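Local coordinates for minor capsid protein (Cafeteriavirus-dependent mavirus, PDB 6G42), which forms the pentons of the icosahedral capsid of the virophage mavirus, assembling as a pentamer of single jelly-roll subunits, at residues K140-R151 with L183-S193. Sequence-based numbering, arbitrary orientation.
Sequences KKFEITTTENFR and LNEDVETQDAS
Arg151 bends at its third side-chain torsion (chi3 -90°) after an extended start, which turns its guanidinium across the 183-186 turn and onto Asp186; Gln190, by contrast, runs straight beyond CG (chi2 -179°) and carries its amide to the backbone of Phe142. In the first case Arg151 NH2 forms a salt bridge with Asp186 OD1 at 2.7 Å, one guanidinium face lies over the carbonyl carbon of Glu185, and NE makes a weak bond back to Thr147 O that helps fix the group's rotation. At the other end Gln190 OE1 accepts from Phe142 N at 2.9 Å, the donor tilted 29° from the amide's carbonyl plane; the same oxygen sits in plane at the edge of the Phe142 ring, 3.6 Å from CD1. This side-chain oxygen thus prolongs the antiparallel pairing where strand 187-189 ends. Between the two grips, Ile144 and Glu188 form a hydrogen-bonded pair, with Ile144 N to Glu188 O at 2.9 Å, and Thr146 N reaches Asp186 O at 2.8 Å. One face of the sheet carries Glu143, Thr145, Val187 and Thr189: Glu143 CG packs on Thr189 CB, while its carboxylate passes Val187 CG1 and bonds Asn136. On the other face Leu183 CD1 wedges against Ile144 CG2 (3.9 Å) and Thr146 CG2. Glu188 curls back there, its OE2 accepting from Asn184 N within the same segment. Within this chain strand 187-189 is an outer strand of a three-stranded antiparallel sheet, with 141-145 central and 132-136 beyond, in a lobe that leaves the jelly-roll after strand 49-62; Ile144 and Leu183 both rest on Ile156 of strand 154-158, Phe142 meets Phe135 and Phe166, and helix 148-153 leads from the central strand into 154-158.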
loop_
_atom_site.group_PDB
_atom_site.type_symbol
_atom_site.label_atom_id
_atom_site.label_comp_id
_atom_site.label_asym_id
_atom_site.label_seq_id
_atom_site.Cartn_x
_atom_site.Cartn_y
_atom_site.Cartn_z
ATOM N N LYS C 140 -17.960 -5.429 9.129
ATOM C CA LYS C 140 -18.597 -4.444 8.223
ATOM C C LYS C 140 -19.493 -5.059 7.115
ATOM O O LYS C 140 -19.719 -4.447 6.065
ATOM C CB LYS C 140 -17.552 -3.482 7.635
ATOM C CG LYS C 140 -16.903 -2.570 8.671
ATOM C CD LYS C 140 -15.480 -2.979 9.012
ATOM C CE LYS C 140 -14.498 -2.570 7.918
ATOM N NZ LYS C 140 -13.089 -2.921 8.267
ATOM N N LYS C 141 -20.026 -6.249 7.389
ATOM C CA LYS C 141 -20.860 -7.007 6.457
ATOM C C LYS C 141 -22.190 -7.316 7.116
ATOM O O LYS C 141 -22.242 -7.571 8.320
ATOM C CB LYS C 141 -20.186 -8.322 6.089
ATOM C CG LYS C 141 -18.935 -8.171 5.247
ATOM C CD LYS C 141 -18.122 -9.454 5.258
ATOM C CE LYS C 141 -17.026 -9.427 4.208
ATOM N NZ LYS C 141 -16.343 -10.743 4.107
ATOM N N PHE C 142 -23.258 -7.294 6.325
ATOM C CA PHE C 142 -24.592 -7.633 6.811
ATOM C C PHE C 142 -24.778 -9.147 6.812
ATOM O O PHE C 142 -24.272 -9.843 5.924
ATOM C CB PHE C 142 -25.667 -6.958 5.962
ATOM C CG PHE C 142 -25.711 -5.466 6.123
ATOM C CD1 PHE C 142 -24.863 -4.650 5.383
ATOM C CD2 PHE C 142 -26.597 -4.871 7.022
ATOM C CE1 PHE C 142 -24.899 -3.269 5.530
ATOM C CE2 PHE C 142 -26.637 -3.489 7.172
ATOM C CZ PHE C 142 -25.785 -2.686 6.426
ATOM N N GLU C 143 -25.505 -9.638 7.817
ATOM C CA GLU C 143 -25.729 -11.072 8.027
ATOM C C GLU C 143 -27.217 -11.394 8.103
ATOM O O GLU C 143 -28.010 -10.580 8.582
ATOM C CB GLU C 143 -25.068 -11.526 9.330
ATOM C CG GLU C 143 -23.570 -11.291 9.399
ATOM C CD GLU C 143 -22.964 -11.827 10.680
ATOM O OE1 GLU C 143 -23.494 -11.531 11.770
ATOM O OE2 GLU C 143 -21.939 -12.532 10.604
ATOM N N ILE C 144 -27.578 -12.589 7.639
ATOM C CA ILE C 144 -28.932 -13.129 7.781
ATOM C C ILE C 144 -28.826 -14.396 8.619
ATOM O O ILE C 144 -28.098 -15.323 8.255
ATOM C CB ILE C 144 -29.580 -13.436 6.411
ATOM C CG1 ILE C 144 -29.838 -12.134 5.644
ATOM C CG2 ILE C 144 -30.901 -14.181 6.575
ATOM C CD1 ILE C 144 -29.957 -12.311 4.145
ATOM N N THR C 145 -29.549 -14.416 9.739
ATOM C CA THR C 145 -29.609 -15.576 10.636
ATOM C C THR C 145 -30.948 -16.292 10.459
ATOM O O THR C 145 -31.997 -15.647 10.389
ATOM C CB THR C 145 -29.410 -15.158 12.103
ATOM O OG1 THR C 145 -28.149 -14.495 12.231
ATOM C CG2 THR C 145 -29.433 -16.370 13.040
ATOM N N THR C 146 -30.889 -17.624 10.408
ATOM C CA THR C 146 -32.040 -18.469 10.062
ATOM C C THR C 146 -31.973 -19.839 10.737
ATOM O O THR C 146 -30.889 -20.332 11.053
ATOM C CB THR C 146 -32.135 -18.695 8.534
ATOM O OG1 THR C 146 -30.823 -18.879 7.987
ATOM C CG2 THR C 146 -32.796 -17.514 7.844
ATOM N N THR C 147 -33.145 -20.441 10.951
ATOM C CA THR C 147 -33.259 -21.834 11.410
ATOM C C THR C 147 -33.349 -22.773 10.209
ATOM O O THR C 147 -33.656 -22.341 9.092
ATOM C CB THR C 147 -34.501 -22.065 12.293
ATOM O OG1 THR C 147 -35.691 -21.770 11.546
ATOM C CG2 THR C 147 -34.450 -21.192 13.548
ATOM N N GLU C 148 -33.085 -24.053 10.456
ATOM C CA GLU C 148 -33.099 -25.079 9.400
ATOM C C GLU C 148 -34.500 -25.314 8.824
ATOM O O GLU C 148 -34.648 -25.552 7.622
ATOM C CB GLU C 148 -32.506 -26.397 9.915
ATOM C CG GLU C 148 -32.486 -27.522 8.877
ATOM C CD GLU C 148 -31.432 -28.592 9.134
ATOM O OE1 GLU C 148 -30.936 -28.719 10.276
ATOM O OE2 GLU C 148 -31.101 -29.322 8.179
ATOM N N ASN C 149 -35.514 -25.249 9.683
ATOM C CA ASN C 149 -36.912 -25.416 9.274
ATOM C C ASN C 149 -37.396 -24.300 8.325
ATOM O O ASN C 149 -38.190 -24.564 7.414
ATOM C CB ASN C 149 -37.809 -25.502 10.520
ATOM C CG ASN C 149 -39.252 -25.856 10.194
ATOM O OD1 ASN C 149 -39.531 -26.568 9.228
ATOM N ND2 ASN C 149 -40.179 -25.366 11.010
ATOM N N PHE C 150 -36.920 -23.071 8.545
ATOM C CA PHE C 150 -37.224 -21.935 7.661
ATOM C C PHE C 150 -36.637 -22.134 6.263
ATOM O O PHE C 150 -37.317 -21.895 5.265
ATOM C CB PHE C 150 -36.710 -20.613 8.254
ATOM C CG PHE C 150 -37.008 -19.405 7.395
ATOM C CD1 PHE C 150 -36.126 -19.004 6.394
ATOM C CD2 PHE C 150 -38.175 -18.675 7.575
ATOM C CE1 PHE C 150 -36.404 -17.904 5.593
ATOM C CE2 PHE C 150 -38.455 -17.569 6.780
ATOM C CZ PHE C 150 -37.570 -17.184 5.787
ATOM N N ARG C 151 -35.374 -22.550 6.205
ATOM C CA ARG C 151 -34.662 -22.761 4.934
ATOM C C ARG C 151 -35.276 -23.858 4.061
ATOM O O ARG C 151 -35.252 -23.755 2.832
ATOM C CB ARG C 151 -33.189 -23.079 5.199
ATOM C CG ARG C 151 -32.348 -21.867 5.571
ATOM C CD ARG C 151 -30.962 -22.287 6.038
ATOM N NE ARG C 151 -30.896 -22.510 7.486
ATOM C CZ ARG C 151 -29.976 -23.245 8.117
ATOM N NH1 ARG C 151 -29.015 -23.879 7.450
ATOM N NH2 ARG C 151 -30.023 -23.363 9.441
ATOM N N LEU C 183 -29.643 -19.485 1.084
ATOM C CA LEU C 183 -29.092 -19.657 2.433
ATOM C C LEU C 183 -28.850 -21.137 2.733
ATOM O O LEU C 183 -29.777 -21.940 2.640
ATOM C CB LEU C 183 -30.065 -19.087 3.466
ATOM C CG LEU C 183 -30.447 -17.614 3.318
ATOM C CD1 LEU C 183 -31.603 -17.265 4.242
ATOM C CD2 LEU C 183 -29.250 -16.718 3.596
ATOM N N ASN C 184 -27.614 -21.487 3.095
ATOM C CA ASN C 184 -27.225 -22.878 3.409
ATOM C C ASN C 184 -26.823 -23.172 4.861
ATOM O O ASN C 184 -26.650 -24.341 5.216
ATOM C CB ASN C 184 -26.076 -23.306 2.489
ATOM C CG ASN C 184 -26.540 -23.590 1.074
ATOM O OD1 ASN C 184 -27.471 -24.368 0.862
ATOM N ND2 ASN C 184 -25.888 -22.974 0.096
ATOM N N GLU C 185 -26.669 -22.136 5.687
ATOM C CA GLU C 185 -26.199 -22.294 7.074
ATOM C C GLU C 185 -26.958 -21.369 8.024
ATOM O O GLU C 185 -27.689 -20.478 7.581
ATOM C CB GLU C 185 -24.691 -22.036 7.154
ATOM C CG GLU C 185 -23.897 -22.771 6.078
ATOM C CD GLU C 185 -22.401 -22.768 6.304
ATOM O OE1 GLU C 185 -21.873 -21.776 6.851
ATOM O OE2 GLU C 185 -21.749 -23.759 5.909
ATOM N N ASP C 186 -26.789 -21.605 9.330
ATOM C CA ASP C 186 -27.501 -20.848 10.377
ATOM C C ASP C 186 -27.288 -19.353 10.190
ATOM O O ASP C 186 -28.248 -18.600 10.019
ATOM C CB ASP C 186 -27.040 -21.255 11.794
ATOM C CG ASP C 186 -27.825 -22.435 12.381
ATOM O OD1 ASP C 186 -28.837 -22.875 11.795
ATOM O OD2 ASP C 186 -27.428 -22.916 13.465
ATOM N N VAL C 187 -26.019 -18.955 10.202
ATOM C CA VAL C 187 -25.611 -17.564 10.020
ATOM C C VAL C 187 -24.894 -17.444 8.672
ATOM O O VAL C 187 -23.785 -17.954 8.510
ATOM C CB VAL C 187 -24.686 -17.104 11.174
ATOM C CG1 VAL C 187 -24.250 -15.652 10.994
ATOM C CG2 VAL C 187 -25.386 -17.276 12.518
ATOM N N GLU C 188 -25.547 -16.784 7.713
ATOM C CA GLU C 188 -24.967 -16.500 6.389
ATOM C C GLU C 188 -24.600 -15.016 6.276
ATOM O O GLU C 188 -25.383 -14.144 6.657
ATOM C CB GLU C 188 -25.945 -16.882 5.270
ATOM C CG GLU C 188 -26.073 -18.383 5.018
ATOM C CD GLU C 188 -24.959 -18.975 4.162
ATOM O OE1 GLU C 188 -23.950 -18.290 3.876
ATOM O OE2 GLU C 188 -25.097 -20.152 3.766
ATOM N N THR C 189 -23.411 -14.749 5.737
ATOM C CA THR C 189 -22.860 -13.392 5.644
ATOM C C THR C 189 -22.469 -13.063 4.201
ATOM O O THR C 189 -22.280 -13.958 3.383
ATOM C CB THR C 189 -21.649 -13.206 6.603
ATOM O OG1 THR C 189 -21.121 -11.878 6.477
ATOM C CG2 THR C 189 -20.539 -14.219 6.332
ATOM N N GLN C 190 -22.370 -11.767 3.908
ATOM C CA GLN C 190 -21.898 -11.269 2.611
ATOM C C GLN C 190 -20.480 -11.763 2.333
ATOM O O GLN C 190 -19.673 -11.860 3.255
ATOM C CB GLN C 190 -21.882 -9.734 2.619
ATOM C CG GLN C 190 -23.239 -9.051 2.544
ATOM C CD GLN C 190 -23.133 -7.525 2.544
ATOM O OE1 GLN C 190 -22.742 -6.923 3.542
ATOM N NE2 GLN C 190 -23.490 -6.895 1.427
ATOM N N ASP C 191 -20.170 -12.061 1.071
ATOM C CA ASP C 191 -18.781 -12.405 0.693
ATOM C C ASP C 191 -17.848 -11.175 0.548
ATOM O O ASP C 191 -16.634 -11.336 0.392
ATOM C CB ASP C 191 -18.713 -13.370 -0.529
ATOM C CG ASP C 191 -19.139 -12.731 -1.869
ATOM O OD1 ASP C 191 -18.635 -11.652 -2.254
ATOM O OD2 ASP C 191 -19.947 -13.367 -2.585
ATOM N N ALA C 192 -18.414 -9.966 0.619
ATOM C CA ALA C 192 -17.660 -8.709 0.495
ATOM C C ALA C 192 -18.429 -7.522 1.077
ATOM O O ALA C 192 -19.661 -7.507 1.084
ATOM C CB ALA C 192 -17.327 -8.437 -0.963
ATOM N N SER C 193 -17.690 -6.521 1.545
ATOM C CA SER C 193 -18.281 -5.298 2.081
ATOM C C SER C 193 -18.951 -4.502 0.958
ATOM O O SER C 193 -18.396 -4.400 -0.135
ATOM C CB SER C 193 -17.208 -4.448 2.764
ATOM O OG SER C 193 -17.787 -3.355 3.456
#